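PDB 2OKM: collagen adhesin from Enterococcus faecalis, which probably binds collagen at the bacterial surface, the present chain being the collagen-binding N2 subdomain of a larger cell-wall-anchored adhesin. Local coordinates for residues D12-G15 with V20-F23; L28-V33 with D57-K62; A70-Q75 with L90-D95. One frame throughout, in Å; residues are numbered along the deposited sequence.

Contact 1: D12-G15 with V20-F23; sequences DLAG and VRWF
With chi1 at 63°, Asp12 tucks its carboxylate between its own backbone N and carbonyl carbon, while Arg21 sets CG beside its backbone N and then bends at chi3 (-50°), carrying the guanidinium to that carboxylate on the same face of the sheet. The grip is side-on and two-pronged. Arg21 NE reaches Asp12 OD1 at 2.8 Å, almost straight and in the guanidinium plane, and Arg21 NH2 reaches Asp12 OD2 at 2.9 Å. Both oxygens offer their syn lone pairs, and the two flat groups lie nearly coplanar, 25° apart. Asp12 OD1 takes a second donor, Ala14 N, which comes in from above the carboxylate plane at 3.0 Å and closes an Asx turn. Three N-H bonds thus fix the rotation of the carboxylate, and the salt bridge is tied to the turn that leaves the strand. Phe23 points the CZ edge of its ring at one face of the guanidinium, toward its rim. Leu13 CD2 meets Val20 CG2 at 3.7 Å, and both side chains also pack on Phe120 of strand 119-128. The backbones hold the same pair: Asp12 N bonds to Arg21 O at 2.9 Å and Arg21 N to Asp12 O at 2.8 Å. Asp12 and Arg21 therefore form a hydrogen-bonded antiparallel pair, with a cross-strand salt bridge on one face, at the end of a beta hairpin joining strands 7-12 and 19-26.

Contact 2: L28-V33 with D57-K62; sequences LNKSDV and DIVNDK
The closest approach between 28-33 and 57-62 sets an ammonium nitrogen against a methyl group: Lys30 NZ lies 3.5 Å from Val59 CG1, and 57-62 offers that nitrogen no hydrogen-bond or salt-bridge partner. Lys30 sits in the loop after strand 19-26 with a left-handed backbone conformation, and its side chain reaches over toward strand 55-59. The chain runs extended through chi2; CG and CD pass over the carbonyl O of Val59, and bends at chi3 and chi4, both near -112°, carry NZ to the valine methyl. On the way Lys30 CD lies 3.9 Å from Val59 O and 4.2 Å from Asn60 CA, contacts of van der Waals kind. Val59 presents CG1 because that methyl stands anti to its backbone N (chi1 -178°). Just beyond, Asn60 shapes the departing chain: Asn60 OD1 accepts from Lys62 N at 2.7 Å, which makes an Asx turn, and Glu63 N bonds to the same oxygen. The two segments also share a neighbour in strand 101-110, since Ser101 touches the Lys30 side chain and pairs with Val59 through the backbone. What joins loop and strand directly is therefore van der Waals contact of CG, CD and NZ of one lysine with a methyl and the backbone, a surface contact burying 108 Å² without an ionic or hydrogen-bonded link between the segments.

Contact 3: A70-Q75 with L90-D95; sequences AEFEQQ and LRFYRD
Phe72 of helix 69-74 meets Leu90 and Phe92 of strand 87-92, entering from the helix the core between the two sheets of the beta sandwich that forms this collagen-binding domain. The axes of 70-74 and 90-92 are 11.0 Å apart at closest and inclined at 46°. Along the helix, Ala70 and Glu71 serve the helix itself: Ala70 O accepts from Gln74 N and Glu71 O from Gln75 N, while the Glu71 carboxylate bonds to Ser68 N at the helix start. Phe72 is the residue that crosses to the strand. Its ring leaves the helix with CG anti to the backbone N (chi1 174°) and brings its CZ edge to Phe92, while Leu90 CD1 approaches Phe72 CE2 obliquely at 3.9 Å. Arg91 O lies near the plane of the Phe72 ring, beyond its edge. The Phe92 ring stands steeply to that of Phe72, planes 80° apart and centroids 5.5 Å apart, an oblique aromatic pair. Other rings extend this cluster: Phe56 stacks on Phe72, and Phe102 touches both Phe72 and Phe92. Next along the helix, Glu73 sends OE1 to Ile80 N on strand 78-82. Gln75, the first residue to leave helical geometry, gives its carbonyl O to Lys96 NZ and its amide oxygen to Lys65 NZ. On the strand, the charged end of Arg91 turns to a salt bridge with Asp36. The tightest touch between helix and strand is Phe72 CZ against Phe92 CD1, 3.6 Å apart.

Only contact 3 is buried, an aromatic and aliphatic junction between a helix and the five-stranded sheet; contacts 1 and 2 lie at the surface. The chemistry follows: rings meet between the sheets of the sandwich, while the charged groups work at its outside. Contact 1 is the polar one, with backbone pairing and a salt bridge within a hairpin, whereas contact 2 rests on a lysine chain crossing over strand 55-59. Those two reach the same six-stranded sheet, yet their centres are 23 Å apart. Contacts 1 and 3 fall on opposite sides of the chain's centre. Contacts 2 and 3 touch: Arg94 NE is 2.8 Å from Val33 O, a probable hydrogen bond tying the loop 28-33 to the segment 90-95.

Contact 1: D12-G15 with V20-F23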
ATOM      1  N   ASP A  12     -11.338   2.547  -4.552  1.00 13.12           N
ATOM      2  CA  ASP A  12     -12.636   2.593  -5.205  1.00 15.13           C
ATOM      3  C   ASP A  12     -13.686   1.959  -4.305  1.00 15.57           C
ATOM      4  O   ASP A  12     -13.361   1.415  -3.247  1.00 14.99           O
ATOM      5  CB  ASP A  12     -12.604   1.894  -6.576  1.00 15.95           C
ATOM      6  CG  ASP A  12     -12.293   0.414  -6.487  1.00 18.18           C
ATOM      7  OD1 ASP A  12     -12.898  -0.282  -5.646  1.00 19.16           O
ATOM      8  OD2 ASP A  12     -11.450  -0.063  -7.281  1.00 20.55           O
ATOM      9  N   LEU A  13     -14.943   2.051  -4.720  1.00 16.11           N
ATOM     10  CA  LEU A  13     -16.050   1.490  -3.953  1.00 18.07           C
ATOM     11  C   LEU A  13     -16.672   0.300  -4.688  1.00 20.68           C
ATOM     12  O   LEU A  13     -17.884   0.084  -4.633  1.00 22.74           O
ATOM     13  CB  LEU A  13     -17.115   2.566  -3.717  1.00 18.27           C
ATOM     14  CG  LEU A  13     -16.632   3.883  -3.105  1.00 18.61           C
ATOM     15  CD1 LEU A  13     -17.800   4.845  -2.996  1.00 20.80           C
ATOM     16  CD2 LEU A  13     -16.017   3.630  -1.734  1.00 19.92           C
ATOM     17  N   ALA A  14     -15.836  -0.467  -5.378  1.00 23.30           N
ATOM     18  CA  ALA A  14     -16.300  -1.633  -6.123  1.00 26.91           C
ATOM     19  C   ALA A  14     -16.370  -2.863  -5.228  1.00 29.38           C
ATOM     20  O   ALA A  14     -15.690  -2.933  -4.207  1.00 29.61           O
ATOM     21  CB  ALA A  14     -15.368  -1.903  -7.292  1.00 27.36           C
ATOM     22  N   GLY A  15     -17.197  -3.829  -5.612  1.00 31.99           N
ATOM     23  CA  GLY A  15     -17.310  -5.051  -4.837  1.00 34.69           C
ATOM     24  C   GLY A  15     -18.271  -5.047  -3.660  1.00 36.52           C
ATOM     25  O   GLY A  15     -19.480  -4.897  -3.831  1.00 38.10           O
ATOM     26  N   VAL A  20     -14.484   0.242   1.363  1.00 14.09           N
ATOM     27  CA  VAL A  20     -13.636   0.993   0.454  1.00 12.87           C
ATOM     28  C   VAL A  20     -12.481   0.056   0.129  1.00 12.31           C
ATOM     29  O   VAL A  20     -11.906  -0.557   1.031  1.00 11.05           O
ATOM     30  CB  VAL A  20     -13.057   2.268   1.104  1.00 13.78           C
ATOM     31  CG1 VAL A  20     -12.120   2.961   0.126  1.00 14.68           C
ATOM     32  CG2 VAL A  20     -14.183   3.211   1.503  1.00 14.28           C
ATOM     33  N   ARG A  21     -12.172  -0.087  -1.157  1.00 10.64           N
ATOM     34  CA  ARG A  21     -11.058  -0.932  -1.573  1.00 11.50           C
ATOM     35  C   ARG A  21      -9.872  -0.010  -1.820  1.00 11.47           C
ATOM     36  O   ARG A  21      -9.971   0.941  -2.596  1.00 13.28           O
ATOM     37  CB  ARG A  21     -11.382  -1.693  -2.862  1.00 12.78           C
ATOM     38  CG  ARG A  21     -12.616  -2.580  -2.802  1.00 14.92           C
ATOM     39  CD  ARG A  21     -12.569  -3.607  -3.932  1.00 19.10           C
ATOM     40  NE  ARG A  21     -12.295  -2.985  -5.227  1.00 22.06           N
ATOM     41  CZ  ARG A  21     -11.842  -3.642  -6.292  1.00 22.20           C
ATOM     42  NH1 ARG A  21     -11.609  -4.946  -6.222  1.00 24.60           N
ATOM     43  NH2 ARG A  21     -11.617  -2.995  -7.429  1.00 23.10           N
ATOM     44  N   TRP A  22      -8.758  -0.280  -1.148  1.00  9.41           N
ATOM     45  CA  TRP A  22      -7.563   0.541  -1.296  1.00 10.28           C
ATOM     46  C   TRP A  22      -6.443  -0.227  -1.980  1.00  9.01           C
ATOM     47  O   TRP A  22      -6.385  -1.458  -1.913  1.00  9.20           O
ATOM     48  CB  TRP A  22      -7.081   1.042   0.075  1.00  8.83           C
ATOM     49  CG  TRP A  22      -7.957   2.104   0.691  1.00  9.88           C
ATOM     50  CD1 TRP A  22      -8.817   1.954   1.745  1.00 11.23           C
ATOM     51  CD2 TRP A  22      -8.064   3.473   0.279  1.00 11.52           C
ATOM     52  NE1 TRP A  22      -9.447   3.146   2.015  1.00 12.51           N
ATOM     53  CE2 TRP A  22      -9.002   4.097   1.131  1.00 11.78           C
ATOM     54  CE3 TRP A  22      -7.450   4.239  -0.725  1.00  9.51           C
ATOM     55  CZ2 TRP A  22      -9.355   5.449   1.007  1.00 10.37           C
ATOM     56  CZ3 TRP A  22      -7.798   5.587  -0.850  1.00 11.62           C
ATOM     57  CH2 TRP A  22      -8.740   6.176   0.016  1.00 11.18           C
ATOM     58  N   PHE A  23      -5.565   0.511  -2.653  1.00  9.18           N
ATOM     59  CA  PHE A  23      -4.445  -0.096  -3.361  1.00  8.84           C
ATOM     60  C   PHE A  23      -3.158   0.692  -3.154  1.00  9.00           C
ATOM     61  O   PHE A  23      -3.124   1.906  -3.371  1.00  9.31           O
ATOM     62  CB  PHE A  23      -4.719  -0.142  -4.871  1.00  8.75           C
ATOM     63  CG  PHE A  23      -6.005  -0.830  -5.251  1.00 10.78           C
ATOM     64  CD1 PHE A  23      -7.229  -0.192  -5.094  1.00 12.08           C
ATOM     65  CD2 PHE A  23      -5.984  -2.112  -5.795  1.00 10.85           C
ATOM     66  CE1 PHE A  23      -8.419  -0.818  -5.474  1.00 12.71           C
ATOM     67  CE2 PHE A  23      -7.169  -2.748  -6.180  1.00 11.75           C
ATOM     68  CZ  PHE A  23      -8.386  -2.097  -6.019  1.00 11.72           C
TER

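Contact 2: L28-V33 with D57-K62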
ATOM      1  N   LEU A  28       5.928  -0.352  -9.595  1.00 10.33           N
ATOM      2  CA  LEU A  28       5.338  -1.062 -10.727  1.00 11.51           C
ATOM      3  C   LEU A  28       6.294  -1.205 -11.911  1.00 12.49           C
ATOM      4  O   LEU A  28       6.183  -2.154 -12.690  1.00 14.55           O
ATOM      5  CB  LEU A  28       4.036  -0.380 -11.173  1.00 11.47           C
ATOM      6  CG  LEU A  28       2.760  -0.797 -10.426  1.00 14.32           C
ATOM      7  CD1 LEU A  28       2.941  -0.645  -8.932  1.00 19.33           C
ATOM      8  CD2 LEU A  28       1.585   0.036 -10.919  1.00 15.34           C
ATOM      9  N   ASN A  29       7.239  -0.280 -12.047  1.00 13.79           N
ATOM     10  CA  ASN A  29       8.192  -0.376 -13.151  1.00 14.96           C
ATOM     11  C   ASN A  29       9.377  -1.266 -12.816  1.00 16.34           C
ATOM     12  O   ASN A  29      10.314  -1.396 -13.602  1.00 16.03           O
ATOM     13  CB  ASN A  29       8.665   1.007 -13.582  1.00 15.59           C
ATOM     14  CG  ASN A  29       7.601   1.758 -14.352  1.00 17.12           C
ATOM     15  OD1 ASN A  29       6.912   2.609 -13.806  1.00 17.56           O
ATOM     16  ND2 ASN A  29       7.446   1.421 -15.631  1.00 18.67           N
ATOM     17  N   LYS A  30       9.324  -1.877 -11.640  1.00 14.91           N
ATOM     18  CA  LYS A  30      10.353  -2.800 -11.199  1.00 15.72           C
ATOM     19  C   LYS A  30      11.771  -2.248 -11.269  1.00 15.52           C
ATOM     20  O   LYS A  30      12.662  -2.859 -11.866  1.00 16.64           O
ATOM     21  CB  LYS A  30      10.249  -4.091 -12.013  1.00 16.87           C
ATOM     22  CG  LYS A  30       8.890  -4.784 -11.866  1.00 19.60           C
ATOM     23  CD  LYS A  30       8.756  -5.988 -12.778  1.00 22.48           C
ATOM     24  CE  LYS A  30       7.714  -5.752 -13.871  1.00 25.24           C
ATOM     25  NZ  LYS A  30       6.494  -6.608 -13.708  1.00 24.73           N
ATOM     26  N   SER A  31      11.981  -1.101 -10.633  1.00 15.72           N
ATOM     27  CA  SER A  31      13.299  -0.474 -10.584  1.00 15.63           C
ATOM     28  C   SER A  31      14.087  -1.136  -9.459  1.00 14.85           C
ATOM     29  O   SER A  31      13.528  -1.846  -8.628  1.00 14.22           O
ATOM     30  CB  SER A  31      13.171   1.017 -10.270  1.00 18.61           C
ATOM     31  OG  SER A  31      12.350   1.685 -11.213  1.00 22.04           O
ATOM     32  N   ASP A  32      15.394  -0.917  -9.444  1.00 15.15           N
ATOM     33  CA  ASP A  32      16.226  -1.460  -8.383  1.00 14.32           C
ATOM     34  C   ASP A  32      16.049  -0.485  -7.219  1.00 15.29           C
ATOM     35  O   ASP A  32      15.620   0.651  -7.424  1.00 15.00           O
ATOM     36  CB  ASP A  32      17.697  -1.484  -8.824  1.00 15.13           C
ATOM     37  CG  ASP A  32      18.571  -2.322  -7.910  1.00 15.66           C
ATOM     38  OD1 ASP A  32      19.796  -2.388  -8.162  1.00 18.17           O
ATOM     39  OD2 ASP A  32      18.044  -2.923  -6.952  1.00 14.61           O
ATOM     40  N   VAL A  33      16.345  -0.932  -6.001  1.00 15.15           N
ATOM     41  CA  VAL A  33      16.260  -0.076  -4.818  1.00 15.96           C
ATOM     42  C   VAL A  33      17.517  -0.331  -3.994  1.00 16.45           C
ATOM     43  O   VAL A  33      18.064  -1.434  -4.029  1.00 16.04           O
ATOM     44  CB  VAL A  33      15.009  -0.382  -3.956  1.00 17.02           C
ATOM     45  CG1 VAL A  33      13.743  -0.006  -4.718  1.00 17.46           C
ATOM     46  CG2 VAL A  33      14.984  -1.852  -3.567  1.00 17.09           C
ATOM     47  N   ASP A  57       0.254  -8.650  -4.201  1.00  9.81           N
ATOM     48  CA  ASP A  57       0.396  -9.036  -5.610  1.00 10.42           C
ATOM     49  C   ASP A  57       1.846  -8.693  -5.945  1.00 10.90           C
ATOM     50  O   ASP A  57       2.162  -7.539  -6.233  1.00 10.83           O
ATOM     51  CB  ASP A  57      -0.581  -8.179  -6.422  1.00 11.48           C
ATOM     52  CG  ASP A  57      -0.556  -8.473  -7.904  1.00 14.71           C
ATOM     53  OD1 ASP A  57       0.342  -9.204  -8.371  1.00 15.06           O
ATOM     54  OD2 ASP A  57      -1.453  -7.947  -8.603  1.00 17.15           O
ATOM     55  N   ILE A  58       2.718  -9.701  -5.897  1.00  9.44           N
ATOM     56  CA  ILE A  58       4.155  -9.515  -6.108  1.00 10.18           C
ATOM     57  C   ILE A  58       4.642 -10.032  -7.453  1.00 10.24           C
ATOM     58  O   ILE A  58       4.456 -11.203  -7.783  1.00 10.77           O
ATOM     59  CB  ILE A  58       4.930 -10.220  -4.976  1.00  9.66           C
ATOM     60  CG1 ILE A  58       4.293  -9.867  -3.630  1.00 11.36           C
ATOM     61  CG2 ILE A  58       6.395  -9.792  -4.988  1.00 11.91           C
ATOM     62  CD1 ILE A  58       4.955 -10.538  -2.446  1.00 11.96           C
ATOM     63  N   VAL A  59       5.294  -9.160  -8.216  1.00  9.98           N
ATOM     64  CA  VAL A  59       5.757  -9.537  -9.546  1.00 10.72           C
ATOM     65  C   VAL A  59       7.169  -9.107  -9.924  1.00 12.18           C
ATOM     66  O   VAL A  59       7.571  -7.971  -9.682  1.00 10.57           O
ATOM     67  CB  VAL A  59       4.801  -8.958 -10.628  1.00 12.14           C
ATOM     68  CG1 VAL A  59       5.250  -9.389 -12.017  1.00 12.61           C
ATOM     69  CG2 VAL A  59       3.372  -9.409 -10.369  1.00 12.59           C
ATOM     70  N   ASN A  60       7.923 -10.033 -10.508  1.00 11.60           N
ATOM     71  CA  ASN A  60       9.250  -9.724 -11.026  1.00 12.14           C
ATOM     72  C   ASN A  60       9.434 -10.594 -12.268  1.00 13.27           C
ATOM     73  O   ASN A  60       8.519 -11.339 -12.637  1.00 12.93           O
ATOM     74  CB  ASN A  60      10.367  -9.951  -9.989  1.00 12.41           C
ATOM     75  CG  ASN A  60      10.409 -11.359  -9.446  1.00 14.30           C
ATOM     76  OD1 ASN A  60      10.244 -12.328 -10.177  1.00 13.79           O
ATOM     77  ND2 ASN A  60      10.661 -11.476  -8.146  1.00 15.52           N
ATOM     78  N   ASP A  61      10.585 -10.493 -12.927  1.00 13.81           N
ATOM     79  CA  ASP A  61      10.810 -11.270 -14.145  1.00 16.43           C
ATOM     80  C   ASP A  61      11.008 -12.763 -13.919  1.00 17.38           C
ATOM     81  O   ASP A  61      11.278 -13.513 -14.861  1.00 18.57           O
ATOM     82  CB  ASP A  61      11.996 -10.699 -14.941  1.00 17.40           C
ATOM     83  CG  ASP A  61      13.299 -10.707 -14.158  1.00 20.08           C
ATOM     84  OD1 ASP A  61      13.355 -11.326 -13.076  1.00 18.70           O
ATOM     85  OD2 ASP A  61      14.279 -10.095 -14.642  1.00 22.11           O
ATOM     86  N   LYS A  62      10.860 -13.200 -12.674  1.00 15.81           N
ATOM     87  CA  LYS A  62      11.021 -14.609 -12.345  1.00 15.77           C
ATOM     88  C   LYS A  62       9.675 -15.258 -12.043  1.00 15.96           C
ATOM     89  O   LYS A  62       9.422 -16.400 -12.433  1.00 16.31           O
ATOM     90  CB  LYS A  62      11.933 -14.767 -11.124  1.00 17.99           C
ATOM     91  CG  LYS A  62      13.362 -14.288 -11.335  1.00 20.45           C
ATOM     92  CD  LYS A  62      14.175 -14.357 -10.043  1.00 21.82           C
ATOM     93  CE  LYS A  62      13.687 -13.344  -9.019  1.00 23.78           C
ATOM     94  NZ  LYS A  62      14.480 -13.393  -7.760  1.00 25.45           N
TER

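Contact 3: A70-Q75 with L90-D95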
ATOM      1  N   ALA A  70       0.525 -12.743   6.353  1.00 14.33           N
ATOM      2  CA  ALA A  70       1.334 -13.694   7.109  1.00 14.14           C
ATOM      3  C   ALA A  70       2.430 -14.279   6.219  1.00 14.62           C
ATOM      4  O   ALA A  70       3.577 -14.408   6.642  1.00 15.09           O
ATOM      5  CB  ALA A  70       0.452 -14.812   7.668  1.00 15.48           C
ATOM      6  N   GLU A  71       2.073 -14.620   4.982  1.00 14.85           N
ATOM      7  CA  GLU A  71       3.033 -15.183   4.036  1.00 14.73           C
ATOM      8  C   GLU A  71       4.071 -14.136   3.627  1.00 13.72           C
ATOM      9  O   GLU A  71       5.252 -14.445   3.467  1.00 13.63           O
ATOM     10  CB  GLU A  71       2.289 -15.734   2.811  1.00 16.63           C
ATOM     11  CG  GLU A  71       1.509 -17.018   3.116  1.00 20.10           C
ATOM     12  CD  GLU A  71       0.465 -17.376   2.066  1.00 22.56           C
ATOM     13  OE1 GLU A  71      -0.098 -18.489   2.154  1.00 25.63           O
ATOM     14  OE2 GLU A  71       0.193 -16.555   1.163  1.00 22.65           O
ATOM     15  N   PHE A  72       3.618 -12.895   3.468  1.00 12.32           N
ATOM     16  CA  PHE A  72       4.478 -11.773   3.103  1.00 11.60           C
ATOM     17  C   PHE A  72       5.597 -11.652   4.140  1.00 12.32           C
ATOM     18  O   PHE A  72       6.770 -11.476   3.805  1.00 12.38           O
ATOM     19  CB  PHE A  72       3.630 -10.490   3.075  1.00 11.62           C
ATOM     20  CG  PHE A  72       4.414  -9.224   2.844  1.00 12.27           C
ATOM     21  CD1 PHE A  72       4.862  -8.878   1.570  1.00 11.44           C
ATOM     22  CD2 PHE A  72       4.669  -8.352   3.900  1.00 12.45           C
ATOM     23  CE1 PHE A  72       5.549  -7.678   1.357  1.00 11.60           C
ATOM     24  CE2 PHE A  72       5.354  -7.153   3.698  1.00 11.69           C
ATOM     25  CZ  PHE A  72       5.795  -6.814   2.427  1.00 10.06           C
ATOM     26  N   GLU A  73       5.225 -11.755   5.409  1.00 12.51           N
ATOM     27  CA  GLU A  73       6.197 -11.650   6.483  1.00 13.15           C
ATOM     28  C   GLU A  73       7.030 -12.919   6.651  1.00 13.67           C
ATOM     29  O   GLU A  73       8.244 -12.849   6.836  1.00 14.21           O
ATOM     30  CB  GLU A  73       5.481 -11.306   7.790  1.00 14.15           C
ATOM     31  CG  GLU A  73       4.877  -9.913   7.771  1.00 15.52           C
ATOM     32  CD  GLU A  73       4.161  -9.561   9.055  1.00 18.62           C
ATOM     33  OE1 GLU A  73       4.016  -8.353   9.336  1.00 17.50           O
ATOM     34  OE2 GLU A  73       3.736 -10.487   9.779  1.00 22.95           O
ATOM     35  N   GLN A  74       6.380 -14.074   6.577  1.00 14.69           N
ATOM     36  CA  GLN A  74       7.073 -15.349   6.736  1.00 17.15           C
ATOM     37  C   GLN A  74       8.134 -15.555   5.657  1.00 16.86           C
ATOM     38  O   GLN A  74       9.193 -16.130   5.918  1.00 17.71           O
ATOM     39  CB  GLN A  74       6.058 -16.500   6.699  1.00 19.68           C
ATOM     40  CG  GLN A  74       6.606 -17.867   7.112  1.00 25.22           C
ATOM     41  CD  GLN A  74       7.559 -18.460   6.095  1.00 28.49           C
ATOM     42  OE1 GLN A  74       7.225 -18.592   4.917  1.00 30.52           O
ATOM     43  NE2 GLN A  74       8.753 -18.831   6.547  1.00 30.92           N
ATOM     44  N   GLN A  75       7.859 -15.068   4.449  1.00 14.80           N
ATOM     45  CA  GLN A  75       8.790 -15.224   3.337  1.00 14.79           C
ATOM     46  C   GLN A  75       9.886 -14.167   3.242  1.00 14.60           C
ATOM     47  O   GLN A  75      10.655 -14.149   2.281  1.00 15.82           O
ATOM     48  CB  GLN A  75       8.011 -15.308   2.022  1.00 15.58           C
ATOM     49  CG  GLN A  75       7.243 -16.617   1.885  1.00 15.79           C
ATOM     50  CD  GLN A  75       6.412 -16.691   0.623  1.00 17.04           C
ATOM     51  OE1 GLN A  75       6.869 -16.321  -0.457  1.00 18.40           O
ATOM     52  NE2 GLN A  75       5.185 -17.190   0.752  1.00 18.15           N
ATOM     53  N   LEU A  90       4.111   0.089   6.913  1.00 10.69           N
ATOM     54  CA  LEU A  90       4.441  -1.085   6.120  1.00 11.45           C
ATOM     55  C   LEU A  90       5.821  -0.931   5.498  1.00 10.43           C
ATOM     56  O   LEU A  90       6.102   0.059   4.822  1.00 12.29           O
ATOM     57  CB  LEU A  90       3.386  -1.284   5.027  1.00 10.38           C
ATOM     58  CG  LEU A  90       3.570  -2.442   4.040  1.00 11.02           C
ATOM     59  CD1 LEU A  90       3.653  -3.763   4.785  1.00 12.10           C
ATOM     60  CD2 LEU A  90       2.399  -2.452   3.063  1.00 14.66           C
ATOM     61  N   ARG A  91       6.681  -1.916   5.738  1.00  9.16           N
ATOM     62  CA  ARG A  91       8.037  -1.896   5.207  1.00 10.55           C
ATOM     63  C   ARG A  91       8.300  -3.078   4.283  1.00  9.91           C
ATOM     64  O   ARG A  91       7.859  -4.195   4.550  1.00  8.89           O
ATOM     65  CB  ARG A  91       9.034  -1.928   6.362  1.00 13.20           C
ATOM     66  CG  ARG A  91      10.472  -2.104   5.938  1.00 17.04           C
ATOM     67  CD  ARG A  91      11.384  -2.051   7.153  1.00 20.01           C
ATOM     68  NE  ARG A  91      11.242  -0.827   7.945  1.00 24.21           N
ATOM     69  CZ  ARG A  91      12.113   0.177   7.931  1.00 24.52           C
ATOM     70  NH1 ARG A  91      13.181   0.100   7.160  1.00 28.87           N
ATOM     71  NH2 ARG A  91      11.943   1.241   8.713  1.00 26.46           N
ATOM     72  N   PHE A  92       9.000  -2.810   3.184  1.00  9.61           N
ATOM     73  CA  PHE A  92       9.384  -3.832   2.212  1.00  9.19           C
ATOM     74  C   PHE A  92      10.902  -3.891   2.299  1.00  9.30           C
ATOM     75  O   PHE A  92      11.578  -2.878   2.085  1.00  9.56           O
ATOM     76  CB  PHE A  92       8.990  -3.418   0.791  1.00  8.64           C
ATOM     77  CG  PHE A  92       7.515  -3.224   0.596  1.00  8.72           C
ATOM     78  CD1 PHE A  92       6.727  -4.248   0.086  1.00 10.58           C
ATOM     79  CD2 PHE A  92       6.916  -2.014   0.930  1.00 10.24           C
ATOM     80  CE1 PHE A  92       5.359  -4.072  -0.092  1.00  9.46           C
ATOM     81  CE2 PHE A  92       5.548  -1.827   0.756  1.00 10.91           C
ATOM     82  CZ  PHE A  92       4.768  -2.856   0.245  1.00  9.99           C
ATOM     83  N   TYR A  93      11.442  -5.061   2.625  1.00  9.55           N
ATOM     84  CA  TYR A  93      12.890  -5.194   2.738  1.00 10.15           C
ATOM     85  C   TYR A  93      13.575  -5.068   1.380  1.00 11.28           C
ATOM     86  O   TYR A  93      13.072  -5.539   0.362  1.00 10.89           O
ATOM     87  CB  TYR A  93      13.256  -6.526   3.398  1.00 11.05           C
ATOM     88  CG  TYR A  93      12.664  -6.713   4.782  1.00  9.35           C
ATOM     89  CD1 TYR A  93      12.596  -5.650   5.684  1.00 11.82           C
ATOM     90  CD2 TYR A  93      12.194  -7.959   5.197  1.00 12.11           C
ATOM     91  CE1 TYR A  93      12.074  -5.825   6.968  1.00 11.76           C
ATOM     92  CE2 TYR A  93      11.671  -8.143   6.482  1.00 12.30           C
ATOM     93  CZ  TYR A  93      11.615  -7.073   7.357  1.00 12.20           C
ATOM     94  OH  TYR A  93      11.091  -7.244   8.620  1.00 14.57           O
ATOM     95  N   ARG A  94      14.734  -4.423   1.392  1.00 11.03           N
ATOM     96  CA  ARG A  94      15.523  -4.168   0.194  1.00 11.48           C
ATOM     97  C   ARG A  94      15.679  -5.326  -0.791  1.00 11.51           C
ATOM     98  O   ARG A  94      15.280  -5.221  -1.953  1.00 10.37           O
ATOM     99  CB  ARG A  94      16.912  -3.672   0.616  1.00 12.85           C
ATOM    100  CG  ARG A  94      17.745  -3.005  -0.473  1.00 15.56           C
ATOM    101  CD  ARG A  94      18.310  -3.990  -1.481  1.00 17.40           C
ATOM    102  NE  ARG A  94      19.270  -3.350  -2.382  1.00 18.04           N
ATOM    103  CZ  ARG A  94      20.577  -3.267  -2.154  1.00 19.69           C
ATOM    104  NH1 ARG A  94      21.098  -3.788  -1.051  1.00 20.28           N
ATOM    105  NH2 ARG A  94      21.368  -2.663  -3.034  1.00 19.67           N
ATOM    106  N   ASP A  95      16.265  -6.427  -0.335  1.00 11.82           N
ATOM    107  CA  ASP A  95      16.523  -7.549  -1.225  1.00 12.19           C
ATOM    108  C   ASP A  95      15.390  -8.047  -2.108  1.00 13.07           C
ATOM    109  O   ASP A  95      15.545  -8.114  -3.330  1.00 13.84           O
ATOM    110  CB  ASP A  95      17.113  -8.729  -0.448  1.00 13.12           C
ATOM    111  CG  ASP A  95      18.616  -8.638  -0.319  1.00 14.66           C
ATOM    112  OD1 ASP A  95      19.250  -9.670  -0.012  1.00 14.86           O
ATOM    113  OD2 ASP A  95      19.162  -7.533  -0.526  1.00 17.23           O
TER